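Zebrafish RNase5 (Danio rerio, PDB 3LJE) probably cleaves RNA as a ribonuclease of the pancreatic RNase A superfamily, and belongs to the RNase/angiogenin group of zebrafish. Local coordinates at residues D8-K13 / W115-D120; T50-T55 / F80-C85. All coordinates share one frame; numbering follows the deposited sequence.

Contact 1. Residues D8-K13 / W115-D120; sequences DPRYQK and WPVHYD. With SO4 (sulfate ion), chain C.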
ATOM      1  N   ASP A   8      -8.365 -12.989  -4.513  1.00 32.20           N
ATOM      2  CA  ASP A   8      -8.251 -12.841  -3.106  1.00 33.90           C
ATOM      3  C   ASP A   8      -6.838 -12.807  -2.445  1.00 33.32           C
ATOM      4  O   ASP A   8      -6.578 -11.940  -1.594  1.00 32.33           O
ATOM      5  CB  ASP A   8      -9.169 -13.846  -2.433  1.00 36.45           C
ATOM      6  CG  ASP A   8      -9.350 -13.551  -0.955  1.00 37.35           C
ATOM      7  OD1 ASP A   8      -9.801 -12.445  -0.590  1.00 37.86           O
ATOM      8  OD2 ASP A   8      -9.010 -14.428  -0.168  1.00 40.66           O
ATOM      9  N   PRO A   9      -5.898 -13.712  -2.824  1.00 32.80           N
ATOM     10  CA  PRO A   9      -4.577 -13.648  -2.176  1.00 31.92           C
ATOM     11  C   PRO A   9      -3.863 -12.283  -2.360  1.00 30.31           C
ATOM     12  O   PRO A   9      -3.318 -11.695  -1.393  1.00 28.60           O
ATOM     13  CB  PRO A   9      -3.782 -14.815  -2.842  1.00 33.04           C
ATOM     14  CG  PRO A   9      -4.933 -15.867  -3.165  1.00 33.07           C
ATOM     15  CD  PRO A   9      -5.954 -14.829  -3.804  1.00 33.91           C
ATOM     16  N   ARG A  10      -3.953 -11.771  -3.579  1.00 27.39           N
ATOM     17  CA  ARG A  10      -3.302 -10.498  -3.910  1.00 25.54           C
ATOM     18  C   ARG A  10      -4.016  -9.333  -3.273  1.00 22.52           C
ATOM     19  O   ARG A  10      -3.351  -8.333  -2.810  1.00 20.83           O
ATOM     20  CB  ARG A  10      -3.197 -10.306  -5.418  1.00 25.46           C
ATOM     21  CG  ARG A  10      -1.910 -11.022  -5.967  1.00 31.73           C
ATOM     22  CD  ARG A  10      -1.727 -10.743  -7.464  1.00 32.68           C
ATOM     23  NE  ARG A  10      -2.972 -11.219  -8.069  1.00 34.58           N
ATOM     24  CZ  ARG A  10      -3.547 -10.682  -9.159  1.00 35.22           C
ATOM     25  NH1 ARG A  10      -2.976  -9.641  -9.788  1.00 33.25           N
ATOM     26  NH2 ARG A  10      -4.714 -11.181  -9.575  1.00 35.79           N
ATOM     27  N   TYR A  11      -5.320  -9.433  -3.241  1.00 20.73           N
ATOM     28  CA  TYR A  11      -6.124  -8.383  -2.655  1.00 22.18           C
ATOM     29  C   TYR A  11      -5.876  -8.333  -1.128  1.00 22.49           C
ATOM     30  O   TYR A  11      -5.740  -7.264  -0.501  1.00 21.23           O
ATOM     31  CB  TYR A  11      -7.585  -8.715  -2.915  1.00 23.54           C
ATOM     32  CG  TYR A  11      -8.550  -7.926  -2.114  1.00 23.49           C
ATOM     33  CD1 TYR A  11      -8.748  -6.552  -2.354  1.00 22.38           C
ATOM     34  CD2 TYR A  11      -9.308  -8.546  -1.118  1.00 24.71           C
ATOM     35  CE1 TYR A  11      -9.692  -5.835  -1.628  1.00 21.55           C
ATOM     36  CE2 TYR A  11     -10.248  -7.845  -0.370  1.00 24.52           C
ATOM     37  CZ  TYR A  11     -10.456  -6.501  -0.613  1.00 24.71           C
ATOM     38  OH  TYR A  11     -11.412  -5.795   0.133  1.00 24.54           O
ATOM     39  N   GLN A  12      -5.854  -9.507  -0.500  1.00 22.18           N
ATOM     40  CA  GLN A  12      -5.616  -9.479   0.940  1.00 23.19           C
ATOM     41  C   GLN A  12      -4.221  -8.917   1.237  1.00 20.91           C
ATOM     42  O   GLN A  12      -3.996  -8.206   2.248  1.00 21.12           O
ATOM     43  CB  GLN A  12      -5.747 -10.924   1.551  1.00 26.21           C
ATOM     44  CG  GLN A  12      -7.152 -11.559   1.419  1.00 31.36           C
ATOM     45  CD  GLN A  12      -8.112 -10.706   2.172  1.00 34.99           C
ATOM     46  OE1 GLN A  12      -7.684 -10.077   3.140  1.00 35.86           O
ATOM     47  NE2 GLN A  12      -9.392 -10.617   1.741  1.00 35.19           N
ATOM     48  N   LYS A  13      -3.221  -9.296   0.436  1.00 20.96           N
ATOM     49  CA  LYS A  13      -1.888  -8.785   0.650  1.00 19.71           C
ATOM     50  C   LYS A  13      -1.884  -7.228   0.439  1.00 18.74           C
ATOM     51  O   LYS A  13      -1.213  -6.500   1.131  1.00 15.16           O
ATOM     52  CB  LYS A  13      -0.959  -9.432  -0.351  1.00 22.95           C
ATOM     53  CG  LYS A  13       0.554  -8.942  -0.192  1.00 25.67           C
ATOM     54  CD  LYS A  13       1.524  -9.850  -0.993  1.00 29.86           C
ATOM     55  CE  LYS A  13       2.905  -9.301  -0.997  1.00 35.04           C
ATOM     56  NZ  LYS A  13       3.822 -10.392  -1.615  1.00 39.25           N
ATOM     57  N   TRP A 115     -11.053  -5.373  -8.105  1.00 22.58           N
ATOM     58  CA  TRP A 115     -10.414  -5.340  -6.721  1.00 22.24           C
ATOM     59  C   TRP A 115      -8.998  -4.856  -6.796  1.00 20.60           C
ATOM     60  O   TRP A 115      -8.243  -5.227  -7.727  1.00 20.85           O
ATOM     61  CB  TRP A 115     -10.354  -6.744  -6.118  1.00 23.58           C
ATOM     62  CG  TRP A 115     -11.690  -7.370  -6.028  1.00 27.03           C
ATOM     63  CD1 TRP A 115     -12.310  -8.203  -6.964  1.00 29.55           C
ATOM     64  CD2 TRP A 115     -12.644  -7.119  -5.016  1.00 29.40           C
ATOM     65  NE1 TRP A 115     -13.607  -8.463  -6.563  1.00 31.18           N
ATOM     66  CE2 TRP A 115     -13.840  -7.824  -5.374  1.00 31.42           C
ATOM     67  CE3 TRP A 115     -12.615  -6.369  -3.840  1.00 28.70           C
ATOM     68  CZ2 TRP A 115     -14.996  -7.784  -4.572  1.00 32.78           C
ATOM     69  CZ3 TRP A 115     -13.736  -6.311  -3.043  1.00 32.46           C
ATOM     70  CH2 TRP A 115     -14.924  -7.017  -3.407  1.00 33.65           C
ATOM     71  N   PRO A 116      -8.556  -4.079  -5.786  1.00 19.15           N
ATOM     72  CA  PRO A 116      -7.156  -3.612  -5.862  1.00 18.73           C
ATOM     73  C   PRO A 116      -6.153  -4.731  -5.514  1.00 20.84           C
ATOM     74  O   PRO A 116      -6.325  -5.419  -4.490  1.00 20.28           O
ATOM     75  CB  PRO A 116      -7.081  -2.482  -4.827  1.00 18.27           C
ATOM     76  CG  PRO A 116      -8.216  -2.919  -3.736  1.00 15.31           C
ATOM     77  CD  PRO A 116      -9.329  -3.518  -4.657  1.00 17.85           C
ATOM     78  N   VAL A 117      -5.104  -4.884  -6.323  1.00 19.34           N
ATOM     79  CA  VAL A 117      -4.112  -5.946  -6.059  1.00 20.63           C
ATOM     80  C   VAL A 117      -2.711  -5.424  -6.017  1.00 21.34           C
ATOM     81  O   VAL A 117      -1.754  -6.202  -5.782  1.00 24.14           O
ATOM     82  CB  VAL A 117      -4.251  -7.028  -7.232  1.00 20.69           C
ATOM     83  CG1 VAL A 117      -5.595  -7.706  -7.053  1.00 23.69           C
ATOM     84  CG2 VAL A 117      -4.164  -6.306  -8.631  1.00 19.64           C
ATOM     85  N   HIS A 118      -2.499  -4.113  -6.287  1.00 20.39           N
ATOM     86  CA  HIS A 118      -1.142  -3.639  -6.296  1.00 19.64           C
ATOM     87  C   HIS A 118      -1.164  -2.124  -6.095  1.00 18.09           C
ATOM     88  O   HIS A 118      -2.091  -1.462  -6.549  1.00 18.31           O
ATOM     89  CB  HIS A 118      -0.524  -4.005  -7.702  1.00 21.82           C
ATOM     90  CG  HIS A 118       0.777  -3.350  -7.992  1.00 26.07           C
ATOM     91  ND1 HIS A 118       1.972  -3.785  -7.443  1.00 26.43           N
ATOM     92  CD2 HIS A 118       1.083  -2.262  -8.767  1.00 26.02           C
ATOM     93  CE1 HIS A 118       2.960  -3.003  -7.860  1.00 26.60           C
ATOM     94  NE2 HIS A 118       2.452  -2.074  -8.662  1.00 29.01           N
ATOM     95  N   TYR A 119      -0.152  -1.628  -5.425  1.00 19.12           N
ATOM     96  CA  TYR A 119       0.043  -0.198  -5.211  1.00 17.90           C
ATOM     97  C   TYR A 119       1.267   0.229  -5.968  1.00 19.14           C
ATOM     98  O   TYR A 119       2.358  -0.340  -5.795  1.00 18.35           O
ATOM     99  CB  TYR A 119       0.236   0.136  -3.723  1.00 18.28           C
ATOM    100  CG  TYR A 119       0.438   1.666  -3.542  1.00 17.55           C
ATOM    101  CD1 TYR A 119      -0.675   2.524  -3.542  1.00 20.11           C
ATOM    102  CD2 TYR A 119       1.694   2.233  -3.404  1.00 15.79           C
ATOM    103  CE1 TYR A 119      -0.541   3.907  -3.421  1.00 20.56           C
ATOM    104  CE2 TYR A 119       1.828   3.634  -3.232  1.00 16.41           C
ATOM    105  CZ  TYR A 119       0.682   4.431  -3.263  1.00 20.31           C
ATOM    106  OH  TYR A 119       0.803   5.789  -3.118  1.00 21.64           O
ATOM    107  N   ASP A 120       1.189   1.237  -6.813  1.00 17.42           N
ATOM    108  CA  ASP A 120       2.387   1.694  -7.523  1.00 19.35           C
ATOM    109  C   ASP A 120       3.100   2.766  -6.697  1.00 18.66           C
ATOM    110  O   ASP A 120       2.574   3.857  -6.538  1.00 20.69           O
ATOM    111  CB  ASP A 120       1.998   2.253  -8.891  1.00 22.25           C
ATOM    112  CG  ASP A 120       3.164   2.687  -9.763  1.00 25.66           C
ATOM    113  OD1 ASP A 120       4.314   2.691  -9.270  1.00 29.64           O
ATOM    114  OD2 ASP A 120       2.931   3.024 -10.955  1.00 30.81           O
TER
HETATM  115  S   SO4 C1000       3.192  -3.767  -4.000  0.89 44.49           S
HETATM  116  O1  SO4 C1000       3.983  -2.463  -4.467  0.89 40.13           O
HETATM  117  O2  SO4 C1000       1.648  -3.704  -4.215  0.89 31.93           O
HETATM  118  O3  SO4 C1000       3.755  -4.968  -4.748  0.89 41.74           O
HETATM  119  O4  SO4 C1000       3.582  -3.917  -2.473  0.89 35.25           O
HETATM  120  O   HOH W   1      -0.909  -7.496  -3.552  1.00 22.98           O

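Contact 2. Residues T50-T55 / F80-C85; sequences TFIQAT and FPVVTC. With SO4 (sulfate ion), chain D.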
ATOM      1  N   THR A  50       4.060   2.460   1.025  1.00 14.17           N
ATOM      2  CA  THR A  50       3.073   3.428   1.383  1.00 14.62           C
ATOM      3  C   THR A  50       1.778   2.826   1.930  1.00 14.03           C
ATOM      4  O   THR A  50       1.174   1.916   1.341  1.00 14.65           O
ATOM      5  CB  THR A  50       2.736   4.257   0.048  1.00 16.91           C
ATOM      6  OG1 THR A  50       3.959   4.828  -0.357  1.00 15.22           O
ATOM      7  CG2 THR A  50       1.551   5.334   0.299  1.00 16.25           C
ATOM      8  N   PHE A  51       1.252   3.485   2.974  1.00 12.50           N
ATOM      9  CA  PHE A  51      -0.057   3.156   3.516  1.00 13.21           C
ATOM     10  C   PHE A  51      -1.070   4.253   3.130  1.00 13.40           C
ATOM     11  O   PHE A  51      -0.846   5.438   3.414  1.00 13.33           O
ATOM     12  CB  PHE A  51       0.022   3.107   5.069  1.00 14.67           C
ATOM     13  CG  PHE A  51       0.917   1.990   5.535  1.00 13.02           C
ATOM     14  CD1 PHE A  51       0.366   0.669   5.637  1.00 11.19           C
ATOM     15  CD2 PHE A  51       2.280   2.230   5.834  1.00 13.83           C
ATOM     16  CE1 PHE A  51       1.234  -0.417   6.052  1.00 13.47           C
ATOM     17  CE2 PHE A  51       3.103   1.161   6.266  1.00 15.76           C
ATOM     18  CZ  PHE A  51       2.579  -0.139   6.366  1.00 13.14           C
ATOM     19  N   ILE A  52      -2.132   3.847   2.474  1.00 13.67           N
ATOM     20  CA  ILE A  52      -3.160   4.790   2.062  1.00 14.46           C
ATOM     21  C   ILE A  52      -4.062   4.926   3.316  1.00 14.35           C
ATOM     22  O   ILE A  52      -4.604   3.921   3.863  1.00 14.55           O
ATOM     23  CB  ILE A  52      -4.011   4.214   0.933  1.00 13.93           C
ATOM     24  CG1 ILE A  52      -3.076   3.884  -0.295  1.00 14.42           C
ATOM     25  CG2 ILE A  52      -5.186   5.254   0.570  1.00 12.30           C
ATOM     26  CD1 ILE A  52      -3.873   2.888  -1.294  1.00 16.22           C
ATOM     27  N   GLN A  53      -4.298   6.184   3.723  1.00 14.77           N
ATOM     28  CA  GLN A  53      -5.170   6.437   4.929  1.00 15.36           C
ATOM     29  C   GLN A  53      -6.610   6.478   4.599  1.00 14.87           C
ATOM     30  O   GLN A  53      -7.248   7.520   4.635  1.00 16.17           O
ATOM     31  CB  GLN A  53      -4.672   7.742   5.621  1.00 16.20           C
ATOM     32  CG  GLN A  53      -3.284   7.569   6.189  1.00 15.45           C
ATOM     33  CD  GLN A  53      -2.786   8.946   6.650  1.00 19.03           C
ATOM     34  OE1 GLN A  53      -2.673   9.853   5.765  1.00 19.67           O
ATOM     35  NE2 GLN A  53      -2.430   9.123   7.997  1.00 16.14           N
ATOM     36  N   ALA A  54      -7.157   5.334   4.240  1.00 13.58           N
ATOM     37  CA  ALA A  54      -8.561   5.296   3.881  1.00 15.82           C
ATOM     38  C   ALA A  54      -9.106   3.921   4.090  1.00 15.94           C
ATOM     39  O   ALA A  54      -8.362   3.006   4.402  1.00 15.75           O
ATOM     40  CB  ALA A  54      -8.751   5.724   2.434  1.00 15.69           C
ATOM     41  N   THR A  55     -10.429   3.759   3.937  1.00 15.84           N
ATOM     42  CA  THR A  55     -11.050   2.444   4.096  1.00 17.68           C
ATOM     43  C   THR A  55     -10.852   1.614   2.853  1.00 18.28           C
ATOM     44  O   THR A  55     -10.671   2.132   1.739  1.00 17.46           O
ATOM     45  CB  THR A  55     -12.590   2.512   4.298  1.00 18.53           C
ATOM     46  OG1 THR A  55     -13.180   3.063   3.094  1.00 21.56           O
ATOM     47  CG2 THR A  55     -12.975   3.420   5.473  1.00 19.37           C
ATOM     48  N   PHE A  80      -5.326  11.235  -2.456  1.00 16.34           N
ATOM     49  CA  PHE A  80      -5.707  10.444  -1.263  1.00 16.25           C
ATOM     50  C   PHE A  80      -4.659  10.780  -0.286  1.00 14.92           C
ATOM     51  O   PHE A  80      -3.509  11.101  -0.623  1.00 16.36           O
ATOM     52  CB  PHE A  80      -5.628   8.870  -1.482  1.00 15.44           C
ATOM     53  CG  PHE A  80      -6.899   8.277  -1.938  1.00 15.60           C
ATOM     54  CD1 PHE A  80      -7.485   8.604  -3.215  1.00 13.78           C
ATOM     55  CD2 PHE A  80      -7.579   7.346  -1.135  1.00 15.33           C
ATOM     56  CE1 PHE A  80      -8.632   7.997  -3.612  1.00 15.67           C
ATOM     57  CE2 PHE A  80      -8.718   6.769  -1.570  1.00 17.20           C
ATOM     58  CZ  PHE A  80      -9.269   7.066  -2.813  1.00 16.22           C
ATOM     59  N   PRO A  81      -5.022  10.706   1.019  1.00 14.26           N
ATOM     60  CA  PRO A  81      -4.031  10.896   2.061  1.00 14.89           C
ATOM     61  C   PRO A  81      -3.169   9.667   2.192  1.00 13.49           C
ATOM     62  O   PRO A  81      -3.682   8.551   2.281  1.00 15.65           O
ATOM     63  CB  PRO A  81      -4.841  11.121   3.329  1.00 13.05           C
ATOM     64  CG  PRO A  81      -6.092  10.320   3.110  1.00 13.56           C
ATOM     65  CD  PRO A  81      -6.169  10.018   1.636  1.00 14.76           C
ATOM     66  N   VAL A  82      -1.873   9.817   2.260  1.00 14.81           N
ATOM     67  CA  VAL A  82      -0.998   8.662   2.425  1.00 15.56           C
ATOM     68  C   VAL A  82       0.142   8.935   3.373  1.00 17.43           C
ATOM     69  O   VAL A  82       0.550  10.075   3.570  1.00 19.83           O
ATOM     70  CB  VAL A  82      -0.319   8.158   1.079  1.00 15.96           C
ATOM     71  CG1 VAL A  82      -1.481   7.838  -0.021  1.00 15.62           C
ATOM     72  CG2 VAL A  82       0.750   9.232   0.545  1.00 18.44           C
ATOM     73  N   VAL A  83       0.669   7.845   3.951  1.00 16.12           N
ATOM     74  CA  VAL A  83       1.896   7.939   4.734  1.00 16.78           C
ATOM     75  C   VAL A  83       2.875   6.998   4.069  1.00 16.39           C
ATOM     76  O   VAL A  83       2.576   5.777   3.931  1.00 16.84           O
ATOM     77  CB  VAL A  83       1.701   7.487   6.216  1.00 18.21           C
ATOM     78  CG1 VAL A  83       3.164   7.134   6.830  1.00 17.53           C
ATOM     79  CG2 VAL A  83       0.928   8.568   6.950  1.00 18.94           C
ATOM     80  N   THR A  84       3.994   7.531   3.594  1.00 16.07           N
ATOM     81  CA  THR A  84       5.045   6.712   2.990  1.00 15.98           C
ATOM     82  C   THR A  84       6.190   6.419   3.943  1.00 16.27           C
ATOM     83  O   THR A  84       6.772   7.376   4.557  1.00 19.14           O
ATOM     84  CB  THR A  84       5.613   7.392   1.726  1.00 18.50           C
ATOM     85  OG1 THR A  84       4.525   7.527   0.788  1.00 20.57           O
ATOM     86  CG2 THR A  84       6.698   6.531   1.111  1.00 19.43           C
ATOM     87  N   CYS A  85       6.536   5.111   4.109  1.00 16.31           N
ATOM     88  CA  CYS A  85       7.606   4.727   5.048  1.00 16.06           C
ATOM     89  C   CYS A  85       8.839   4.406   4.206  1.00 17.57           C
ATOM     90  O   CYS A  85       8.710   3.579   3.357  1.00 18.04           O
ATOM     91  CB  CYS A  85       7.198   3.441   5.842  1.00 14.72           C
ATOM     92  SG  CYS A  85       5.767   3.841   6.906  1.00 16.61           S
TER
HETATM   93  S   SO4 D1001     -15.804   5.470   3.777  0.97 36.87           S
HETATM   94  O1  SO4 D1001     -14.766   6.432   3.335  0.97 36.73           O
HETATM   95  O2  SO4 D1001     -17.132   5.960   3.279  0.97 36.74           O
HETATM   96  O3  SO4 D1001     -15.575   4.064   3.284  0.97 34.80           O
HETATM   97  O4  SO4 D1001     -15.684   5.565   5.250  0.97 38.65           O

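Contact 1. Residues D8-K13 / W115-D120
Helix 8-13 lies across strand 115-119 at 62°, the two axes 6.6 Å apart at their closest, with Tyr11 and Val117 as the nearest backbone neighbours. This is the pancreatic ribonuclease fold, in which the N-terminal helix packs beside the last strand of the sheet. Tyr11 makes the largest contribution. With CG anti to the backbone N (chi1 166°), its ring swings out alongside Pro116 and meets Trp115 in a T-shaped stack: the indole presents the edge of its six-membered ring to one face of the phenol, planes at 67°. CE3 of Trp115 comes within 3.7 Å of Tyr11 CE1, over the rim of the ring. At the phenol's own edge, in its plane, Pro116 O lies 3.4 Å from Tyr11 CD1, and a CA-H...O contact from Tyr11 reaches the same carbonyl oxygen, which is buried without a conventional hydrogen-bond partner. An alanine in place of Tyr11 would probably leave the Trp115 edge without its aromatic mate and open a gap beside the Pro116 ring. Arg10 bends at chi3 to lay its guanidinium over the Val117 side chain, with CG1 above the centre of one face and CG2 3.7 Å from Arg10 NH1; NH2 goes on to a salt bridge with Asp112. Val117 and His118 form a classic beta bulge, both facing Gly110 of neighbouring strand 97-112. Just beyond, a sulfate accepts a 3.0 Å hydrogen bond from Tyr119 N to its O2 and is also held by His18 and Lys46, consistent with the phosphate site of ribonucleases. No direct hydrogen bond joins helix and strand; instead one water donates to both Arg10 O and Val117 O, at 2.7 Å from each.

Contact 2. Residues T50-T55 / F80-C85
Thr50 pushes its methyl against Val82, and CG2 comes within 3.5 Å of Val82 CB, a tight fit for two carbons. That methyl is anti to the backbone N (chi1 -59° for OG1), which turns OG1 the other way, toward Thr84 OG1 at 3.0 Å; Thr50 OG1 is also hydrogen-bonded to Glu121 OE1. Further along the same face, Ile52 offers CG2 to Phe80 CD2 at 3.6 Å, while the methyl of Ala54 fills in at the edge of the Phe80 ring. Ile59 of helix 56-60 and Ile107 of strand 97-112 close around this apolar patch.

The other face is shaped by Phe51, whose ring is received by Met23, Ile37, and Ala31 and Met32 of helix 28-34. The ring edge meets Cys85 SG in its plane, 3.8 Å from CE2; the sulfur is in a disulfide with Cys28. Gln53 stretches its chain across Pro81 and sets its amide against Val83 CG2, with NE2 hydrogen-bonded to Met23 O. Its backbone is the centre of an inverse gamma turn, and its N still hydrogen-bonds Pro81 O at 2.8 Å as the strand ends. Phe51 and Val83 form the hydrogen-bonded pair, both bonds nearly straight, between the non-hydrogen-bonded pairs Thr50-Thr84 and Ile52-Val82. This is antiparallel pairing within the curved sheet of the pancreatic ribonuclease fold.

In the fold
From the N terminus, the chain first runs through helix 8-18, whose opening turns wait for strand 115-119 about a hundred residues later; contact 1 therefore closes the larger loop around most of the chain. Contact 2 is nested within it, pairing strand 48-52 with strand 80-89 after a shorter excursion through helix 56-60 and the hairpin of strands 67-70 and 73-76. Strand 97-112 then pairs with both 80-89 and 115-119, linking the two contacts through one sheet. Their centres are about 15 Å apart, yet Tyr119 bridges them directly, its CE2 3.5 Å from Thr50 CB and its CD1 packed on Ile52 CD1.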